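NAD(P)H-flavin oxidoreductase (Agrobacterium tumefaciens str. C58, PDB 2FRE) binds flavin mononucleotide and probably uses NAD(P)H to carry out flavin-dependent reductions. Local coordinates at the interface of chains A and B. Numbering follows the deposited sequence. Chains: chain A/B, NAD(P)H-flavin oxidoreductase.

Contact 1: the interface of chains A and B. Residues chain A 182-186; chain B 44, 51, 53.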
# COMPACT_ATOMS: atom_id res chain seq x y z
N LYS A 182 5.44 -17.15 3.70
CA LYS A 182 4.28 -17.63 2.95
C LYS A 182 3.02 -16.81 3.26
O LYS A 182 3.04 -15.86 4.06
CB LYS A 182 4.03 -19.11 3.30
CG LYS A 182 5.22 -20.01 3.16
CD LYS A 182 5.81 -20.08 1.76
CE LYS A 182 6.79 -21.27 1.64
NZ LYS A 182 7.33 -21.61 0.26
N ARG A 183 1.92 -17.18 2.60
CA ARG A 183 0.61 -16.52 2.82
C ARG A 183 -0.46 -17.56 2.98
O ARG A 183 -0.26 -18.72 2.60
CB ARG A 183 0.26 -15.61 1.64
CG ARG A 183 1.20 -14.45 1.45
CD ARG A 183 1.16 -13.40 2.56
NE ARG A 183 2.07 -12.32 2.19
CZ ARG A 183 3.40 -12.34 2.37
NH1 ARG A 183 3.99 -13.33 3.00
NH2 ARG A 183 4.12 -11.33 1.96
N VAL A 184 -1.59 -17.16 3.55
CA VAL A 184 -2.75 -18.02 3.61
C VAL A 184 -3.28 -18.22 2.19
O VAL A 184 -3.00 -17.39 1.31
CB VAL A 184 -3.86 -17.43 4.53
CG1 VAL A 184 -3.30 -17.17 5.91
CG2 VAL A 184 -4.46 -16.16 3.95
N PRO A 185 -4.04 -19.30 1.96
CA PRO A 185 -4.75 -19.46 0.68
C PRO A 185 -5.59 -18.22 0.31
O PRO A 185 -6.21 -17.61 1.19
CB PRO A 185 -5.65 -20.67 0.94
CG PRO A 185 -4.95 -21.45 1.94
CD PRO A 185 -4.28 -20.45 2.84
N LEU A 186 -5.58 -17.86 -0.97
CA LEU A 186 -6.36 -16.73 -1.47
C LEU A 186 -7.80 -16.81 -1.00
O LEU A 186 -8.36 -15.84 -0.57
CB LEU A 186 -6.29 -16.64 -3.00
CG LEU A 186 -7.04 -15.44 -3.61
CD1 LEU A 186 -6.62 -14.14 -2.96
CD2 LEU A 186 -6.86 -15.37 -5.12
N HIS B 44 -2.77 -10.24 -2.00
CA HIS B 44 -2.59 -11.02 -0.77
C HIS B 44 -1.13 -11.39 -0.50
O HIS B 44 -0.81 -11.90 0.58
CB HIS B 44 -3.52 -12.26 -0.74
CG HIS B 44 -2.86 -13.56 -1.08
ND1 HIS B 44 -3.01 -14.69 -0.31
CD2 HIS B 44 -2.08 -13.93 -2.12
CE1 HIS B 44 -2.34 -15.70 -0.85
NE2 HIS B 44 -1.76 -15.26 -1.96
N ASN B 51 3.29 -10.60 9.46
CA ASN B 51 2.61 -11.41 8.46
C ASN B 51 1.18 -11.78 8.88
O ASN B 51 0.67 -12.85 8.51
CB ASN B 51 3.45 -12.67 8.16
CG ASN B 51 3.06 -13.36 6.86
OD1 ASN B 51 2.60 -12.71 5.91
ND2 ASN B 51 3.25 -14.70 6.81
N GLN B 53 -1.53 -10.50 7.67
CA GLN B 53 -2.37 -10.53 6.49
C GLN B 53 -3.83 -10.11 6.81
O GLN B 53 -4.76 -10.90 6.62
CB GLN B 53 -2.32 -11.93 5.87
CG GLN B 53 -0.92 -12.37 5.44
CD GLN B 53 -0.85 -13.85 5.21
OE1 GLN B 53 -1.45 -14.37 4.26
NE2 GLN B 53 -0.15 -14.55 6.11

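Contact 2: the interface of chains A and B. Residues chain A 44-47, 51, 53; chain B 181-183.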
# COMPACT_ATOMS: atom_id res chain seq x y z
N HIS A 44 5.81 8.42 -3.74
CA HIS A 44 4.99 9.64 -3.76
C HIS A 44 4.05 9.71 -4.96
O HIS A 44 3.18 10.60 -5.02
CB HIS A 44 5.90 10.89 -3.63
CG HIS A 44 6.06 11.71 -4.88
ND1 HIS A 44 5.75 13.06 -4.92
CD2 HIS A 44 6.52 11.40 -6.11
CE1 HIS A 44 6.01 13.53 -6.12
NE2 HIS A 44 6.47 12.54 -6.87
N TRP A 45 4.22 8.79 -5.92
CA TRP A 45 3.26 8.62 -7.02
C TRP A 45 2.06 7.73 -6.68
O TRP A 45 1.21 7.45 -7.55
CB TRP A 45 3.96 8.12 -8.30
CG TRP A 45 4.51 9.23 -9.06
CD1 TRP A 45 5.82 9.61 -9.16
CD2 TRP A 45 3.76 10.16 -9.83
NE1 TRP A 45 5.93 10.71 -9.96
CE2 TRP A 45 4.68 11.08 -10.38
CE3 TRP A 45 2.40 10.30 -10.13
CZ2 TRP A 45 4.28 12.13 -11.20
CZ3 TRP A 45 2.00 11.36 -10.93
CH2 TRP A 45 2.94 12.25 -11.46
N ALA A 46 1.95 7.30 -5.42
CA ALA A 46 0.86 6.43 -5.03
C ALA A 46 -0.48 7.14 -5.12
O ALA A 46 -0.54 8.36 -5.01
CB ALA A 46 1.10 5.88 -3.62
N PRO A 47 -1.58 6.37 -5.27
CA PRO A 47 -2.88 7.02 -5.18
C PRO A 47 -3.22 7.32 -3.73
O PRO A 47 -2.65 6.70 -2.79
CB PRO A 47 -3.83 5.97 -5.74
CG PRO A 47 -3.16 4.65 -5.31
CD PRO A 47 -1.69 4.91 -5.50
N ASN A 51 -6.44 12.85 -3.87
CA ASN A 51 -5.05 13.19 -4.17
C ASN A 51 -4.40 14.06 -3.08
O ASN A 51 -3.57 14.92 -3.38
CB ASN A 51 -4.93 13.91 -5.52
CG ASN A 51 -3.53 13.87 -6.09
OD1 ASN A 51 -2.81 12.90 -5.89
ND2 ASN A 51 -3.15 14.90 -6.86
N GLN A 53 -2.30 13.11 -0.80
CA GLN A 53 -0.90 12.71 -0.67
C GLN A 53 -0.41 12.93 0.76
O GLN A 53 0.46 13.79 1.00
CB GLN A 53 -0.02 13.49 -1.66
CG GLN A 53 -0.48 13.43 -3.12
CD GLN A 53 0.16 14.50 -4.00
OE1 GLN A 53 1.38 14.50 -4.21
NE2 GLN A 53 -0.65 15.42 -4.50
N SER B 181 -3.58 12.32 -12.90
CA SER B 181 -3.34 13.31 -11.86
C SER B 181 -1.84 13.57 -11.65
O SER B 181 -1.00 12.78 -12.06
CB SER B 181 -3.99 12.87 -10.55
OG SER B 181 -3.48 11.60 -10.12
N LYS B 182 -1.52 14.69 -10.99
CA LYS B 182 -0.16 15.08 -10.69
C LYS B 182 0.15 14.95 -9.21
O LYS B 182 -0.73 14.60 -8.41
CB LYS B 182 0.09 16.54 -11.10
CG LYS B 182 -0.26 16.87 -12.53
CD LYS B 182 0.71 16.23 -13.49
CE LYS B 182 0.23 16.33 -14.93
NZ LYS B 182 0.54 17.62 -15.56
N ARG B 183 1.41 15.21 -8.85
CA ARG B 183 1.87 15.11 -7.47
C ARG B 183 2.68 16.32 -7.07
O ARG B 183 3.21 17.04 -7.92
CB ARG B 183 2.72 13.84 -7.26
CG ARG B 183 1.99 12.55 -7.56
CD ARG B 183 0.91 12.21 -6.54
NE ARG B 183 0.37 10.90 -6.84
CZ ARG B 183 -0.55 10.63 -7.77
NH1 ARG B 183 -1.09 11.60 -8.48
NH2 ARG B 183 -0.95 9.39 -7.99

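Contact 1: the interface of chains A and B
A:Lys182 to A:Val184 run as an extended loop past B:His44, B:Asn51 and B:Gln53, with A:Arg183 at phi -134° and psi 161°, before the chain turns into the 3-10 helix 186-188. Hydrogen bonds from B:Asn51 and to B:Gln53 tie this backbone across the interface. The amide nitrogen ND2 of B:Asn51 donates to the carbonyl O of A:Lys182 at 3.0 Å. The side chain of B:Asn51 has CG anti to its own backbone N (chi1 -163°), which carries the amide toward the loop. The same A:Lys182 O also takes a bond from NH1 of the A:Arg183 guanidinium at 2.9 Å. The two donors arrive from opposite faces of the carbonyl plane, so this oxygen is gripped from both sides. Another crossing bond uses the other amide side chain. OE1 of B:Gln53 accepts from the backbone N of A:Val184 at 2.9 Å, and the N-H lies in the carbonyl plane on a lone pair. The other end of that amide, NE2 of B:Gln53, donates to B:Asn51 O at 3.1 Å. Bonds at both ends should fix the rotation of the amide. The A:Arg183 chain bends at chi2 and folds back so that NH1 reaches the carbonyl of the preceding residue. CD of A:Arg183 sits 3.4 Å from CD of B:Gln53, and the guanidinium and amide planes are steeply turned against each other. B:His44 turns its ring edge to A:Val184. The carbonyl O of A:Val184 lies in the ring plane, 3.1 Å from ND1 of B:His44 but too far off the direction of an ND1 proton for more than a doubtful hydrogen bond.

Contact 2: the interface of chains A and B
B:Arg183 reaches from its loop into the turn that follows helix 33-44 of chain A, between A:Trp45 and A:Gln53. Its CB meets the imidazole of A:His44, 3.5 Å from CE1. The next carbon, CG, lies over one face of the A:Trp45 indole, 3.6 Å from the centroid of the six-membered ring, in a CH-pi contact. The chain bends at chi2 (-70°), and CD lies beside both the carbonyl O of A:His44 and the amide of A:Gln53. CD of B:Arg183 is 3.5 Å from the amide carbon CD of A:Gln53. NE makes a weak hydrogen bond to the backbone O of A:Ala46. At the guanidinium, CE3 of A:Trp45 lies over one face. The two planes are 46° apart, so this is no flat stack. NH2 of B:Arg183 donates to A:Trp45 O at 2.9 Å, from above the carbonyl plane. NH2 also bonds weakly to A:Ala46 O. A cationic guanidinium would suit the carbonyl oxygens of A:Trp45 and A:Ala46. NH1 of B:Arg183 turns back to its own chain and bonds OG of B:Ser181 at 2.9 Å. NH1 of B:Arg183 also donates to B:Lys182 O at 3.0 Å, opposite the A:Asn51 amide on that carbonyl. These bonds help to fix the tip. A:Asn51 lies beside NH1 and belongs to the FMN pocket, as does A:Pro47, which follows A:Ala46. The site joins the subunits in the deposited dimer and probably steadies the flavin-binding loop.

Contact 1 and contact 2 are about 28 Å apart, measured between the centres of their C-alpha atoms. They are the two symmetry-related copies of one motif, with the chains exchanged, described over partly different residues. Both use His44 at the end of helix 33-44, Asn51 of the 3-10 helix 49-51 and Gln53 on one subunit, against Lys182 and Arg183 on the other. The description of contact 1 extends along the loop to the 3-10 helix 186-188. That of contact 2 includes the 45-47 turn and Ser181. Each subunit therefore both gives and receives the loop. This reciprocity fits the dimers typical of nitroreductases, whose flavin sites lie near the subunit interface.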